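Local coordinates for nitrite reductase (Hyphomicrobium denitrificans, PDB 2DV6), which probably reduces nitrite to nitric oxide with electrons from cytochrome c, using bound copper ions, at residues V265-T270 with E316-E321. Numbering follows the deposited sequence.
With CU (copper (II) ion), chain G.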
ATOM      1  N   VAL A 265      12.652  33.045   3.642  1.00 20.08           N
ATOM      2  CA  VAL A 265      12.770  33.892   2.461  1.00 19.89           C
ATOM      3  C   VAL A 265      12.207  33.238   1.189  1.00 20.41           C
ATOM      4  O   VAL A 265      11.433  33.881   0.504  1.00 20.09           O
ATOM      5  CB  VAL A 265      14.221  34.431   2.221  1.00 19.62           C
ATOM      6  CG1 VAL A 265      14.222  35.330   0.989  1.00 17.68           C
ATOM      7  CG2 VAL A 265      14.706  35.260   3.451  1.00 18.89           C
ATOM      8  N   PRO A 266      12.586  31.959   0.861  1.00 20.23           N
ATOM      9  CA  PRO A 266      11.996  31.360  -0.374  1.00 20.54           C
ATOM     10  C   PRO A 266      10.476  31.274  -0.327  1.00 20.04           C
ATOM     11  O   PRO A 266       9.841  31.323  -1.365  1.00 19.97           O
ATOM     12  CB  PRO A 266      12.602  29.953  -0.436  1.00 19.81           C
ATOM     13  CG  PRO A 266      13.233  29.707   0.880  1.00 18.97           C
ATOM     14  CD  PRO A 266      13.539  31.039   1.509  1.00 20.38           C
ATOM     15  N   THR A 267       9.900  31.150   0.870  1.00 20.46           N
ATOM     16  CA  THR A 267       8.445  31.250   1.013  1.00 20.79           C
ATOM     17  C   THR A 267       7.864  32.642   0.672  1.00 21.58           C
ATOM     18  O   THR A 267       6.880  32.730  -0.038  1.00 21.62           O
ATOM     19  CB  THR A 267       8.011  30.897   2.438  1.00 22.69           C
ATOM     20  OG1 THR A 267       8.492  29.571   2.794  1.00 22.74           O
ATOM     21  CG2 THR A 267       6.470  30.991   2.558  1.00 21.19           C
ATOM     22  N   HIS A 268       8.452  33.720   1.196  1.00 20.11           N
ATOM     23  CA  HIS A 268       7.985  35.064   0.859  1.00 20.25           C
ATOM     24  C   HIS A 268       8.141  35.345  -0.644  1.00 20.24           C
ATOM     25  O   HIS A 268       7.283  35.995  -1.246  1.00 20.61           O
ATOM     26  CB  HIS A 268       8.696  36.154   1.723  1.00 20.62           C
ATOM     27  CG  HIS A 268       8.275  36.131   3.174  1.00 21.01           C
ATOM     28  ND1 HIS A 268       7.473  37.102   3.732  1.00 21.77           N
ATOM     29  CD2 HIS A 268       8.475  35.211   4.146  1.00 20.86           C
ATOM     30  CE1 HIS A 268       7.211  36.801   4.989  1.00 20.82           C
ATOM     31  NE2 HIS A 268       7.794  35.650   5.265  1.00 23.33           N
ATOM     32  N   ILE A 269       9.237  34.867  -1.235  1.00 19.46           N
ATOM     33  CA  ILE A 269       9.492  35.040  -2.669  1.00 19.82           C
ATOM     34  C   ILE A 269       8.513  34.236  -3.519  1.00 19.80           C
ATOM     35  O   ILE A 269       7.844  34.799  -4.413  1.00 20.10           O
ATOM     36  CB  ILE A 269      10.938  34.688  -3.048  1.00 20.04           C
ATOM     37  CG1 ILE A 269      11.874  35.756  -2.520  1.00 19.66           C
ATOM     38  CG2 ILE A 269      11.113  34.554  -4.591  1.00 20.49           C
ATOM     39  CD1 ILE A 269      13.345  35.338  -2.598  1.00 17.58           C
ATOM     40  N   THR A 270       8.350  32.948  -3.227  1.00 19.07           N
ATOM     41  CA  THR A 270       7.397  32.180  -4.055  1.00 19.25           C
ATOM     42  C   THR A 270       5.976  32.811  -4.007  1.00 19.44           C
ATOM     43  O   THR A 270       5.279  32.819  -5.014  1.00 19.02           O
ATOM     44  CB  THR A 270       7.329  30.641  -3.716  1.00 18.60           C
ATOM     45  OG1 THR A 270       6.410  30.005  -4.623  1.00 19.57           O
ATOM     46  CG2 THR A 270       6.816  30.389  -2.307  1.00 16.89           C
ATOM     47  N   GLU A 316       7.100  20.787   1.105  1.00 21.09           N
ATOM     48  CA  GLU A 316       7.987  19.713   0.594  1.00 20.97           C
ATOM     49  C   GLU A 316       8.358  20.014  -0.877  1.00 20.50           C
ATOM     50  O   GLU A 316       9.520  19.875  -1.293  1.00 19.94           O
ATOM     51  CB  GLU A 316       7.293  18.346   0.718  1.00 21.02           C
ATOM     52  CG  GLU A 316       8.163  17.156   0.248  1.00 25.71           C
ATOM     53  CD  GLU A 316       8.178  16.937  -1.279  1.00 28.01           C
ATOM     54  OE1 GLU A 316       9.245  16.508  -1.776  1.00 30.48           O
ATOM     55  OE2 GLU A 316       7.152  17.188  -1.984  1.00 28.68           O
ATOM     56  N   LYS A 317       7.378  20.464  -1.662  1.00 19.51           N
ATOM     57  CA  LYS A 317       7.654  20.780  -3.071  1.00 20.05           C
ATOM     58  C   LYS A 317       8.537  22.021  -3.180  1.00 20.47           C
ATOM     59  O   LYS A 317       9.468  22.035  -3.976  1.00 21.67           O
ATOM     60  CB  LYS A 317       6.357  20.971  -3.871  1.00 18.64           C
ATOM     61  CG  LYS A 317       5.599  19.668  -4.203  1.00 18.29           C
ATOM     62  CD  LYS A 317       4.266  20.049  -4.929  1.00 17.19           C
ATOM     63  CE  LYS A 317       3.323  18.815  -5.133  1.00 18.77           C
ATOM     64  NZ  LYS A 317       2.227  19.204  -6.119  1.00 17.95           N
ATOM     65  N   LEU A 318       8.231  23.065  -2.401  1.00 20.20           N
ATOM     66  CA  LEU A 318       9.111  24.249  -2.322  1.00 21.17           C
ATOM     67  C   LEU A 318      10.546  23.893  -1.980  1.00 22.04           C
ATOM     68  O   LEU A 318      11.457  24.263  -2.701  1.00 22.06           O
ATOM     69  CB  LEU A 318       8.625  25.226  -1.257  1.00 19.55           C
ATOM     70  CG  LEU A 318       8.832  26.734  -1.286  1.00 21.01           C
ATOM     71  CD1 LEU A 318       8.909  27.247   0.195  1.00 18.21           C
ATOM     72  CD2 LEU A 318       9.910  27.346  -2.214  1.00 17.32           C
ATOM     73  N   ILE A 319      10.778  23.216  -0.862  1.00 22.36           N
ATOM     74  CA  ILE A 319      12.162  23.077  -0.469  1.00 23.99           C
ATOM     75  C   ILE A 319      12.904  22.071  -1.305  1.00 23.84           C
ATOM     76  O   ILE A 319      14.126  22.133  -1.365  1.00 23.02           O
ATOM     77  CB  ILE A 319      12.402  22.707   0.990  1.00 27.16           C
ATOM     78  CG1 ILE A 319      11.602  21.471   1.371  1.00 28.80           C
ATOM     79  CG2 ILE A 319      12.349  23.976   1.896  1.00 28.16           C
ATOM     80  CD1 ILE A 319      12.357  20.625   2.315  1.00 33.93           C
ATOM     81  N   ASN A 320      12.170  21.154  -1.954  1.00 24.02           N
ATOM     82  CA  ASN A 320      12.820  20.188  -2.869  1.00 24.44           C
ATOM     83  C   ASN A 320      12.744  20.592  -4.344  1.00 23.99           C
ATOM     84  O   ASN A 320      13.081  19.801  -5.214  1.00 23.99           O
ATOM     85  CB  ASN A 320      12.305  18.770  -2.623  1.00 24.03           C
ATOM     86  CG  ASN A 320      12.716  18.261  -1.242  1.00 26.04           C
ATOM     87  OD1 ASN A 320      13.879  18.413  -0.834  1.00 28.64           O
ATOM     88  ND2 ASN A 320      11.789  17.682  -0.523  1.00 24.63           N
ATOM     89  N   GLU A 321      12.332  21.838  -4.610  1.00 23.15           N
ATOM     90  CA  GLU A 321      12.412  22.391  -5.973  1.00 23.46           C
ATOM     91  C   GLU A 321      11.550  21.594  -6.980  1.00 23.32           C
ATOM     92  O   GLU A 321      12.029  21.193  -8.036  1.00 22.60           O
ATOM     93  CB  GLU A 321      13.877  22.584  -6.423  1.00 22.06           C
ATOM     94  CG  GLU A 321      14.668  23.518  -5.458  1.00 25.22           C
ATOM     95  CD  GLU A 321      16.149  23.739  -5.855  1.00 26.81           C
ATOM     96  OE1 GLU A 321      16.475  23.741  -7.067  1.00 27.10           O
ATOM     97  OE2 GLU A 321      16.980  23.960  -4.936  1.00 28.11           O
TER
HETATM   98 CU    CU G 500       7.465  39.091   3.055  1.00 24.12          CU
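Leu318, from helix 315-319, packs against Pro266, Thr267 and Thr270 of helix 265-270. Its CB points at helix 265-270. CG is turned roughly anti to the backbone N (chi1 -151°), which carries the fork of the side chain outward. CG itself lies 4.3 Å from Thr270 CG2. The two methyls then part. Leu318 CD1 meets Thr267 OG1 at 3.5 Å in a van der Waals contact, and the two side chains cross at about a right angle. Leu318 CD2 makes an apolar contact with Pro266 CB at 4.1 Å and lies just as far from Pro266 O. That carbonyl also accepts the backbone N-H of Thr270, a helical bond of 2.9 Å.

Helix 265-270 belongs to a cupredoxin domain and carries a copper ligand on another side. His268 ND1 binds the copper at 2.1 Å, and His219, Cys260 and Met273 complete this type 1 site.

No hydrogen bond joins the two segments. The threonine hydroxyls are served by other groups: Thr267 OG1 by Ser264 and by Thr99 of a second subunit, Thr270 OG1 by the carbonyl of Glu298. The helix bearing Leu318 closes in a Schellman motif. Lys322 N bonds to Lys317 O and Glu321 N to Leu318 O, with Glu321 as the C-prime residue at positive phi (62°). The carbonyl of Leu318 is also hydrogen-bonded to Ser419 of the second subunit, and Glu422 of that subunit packs on Pro266.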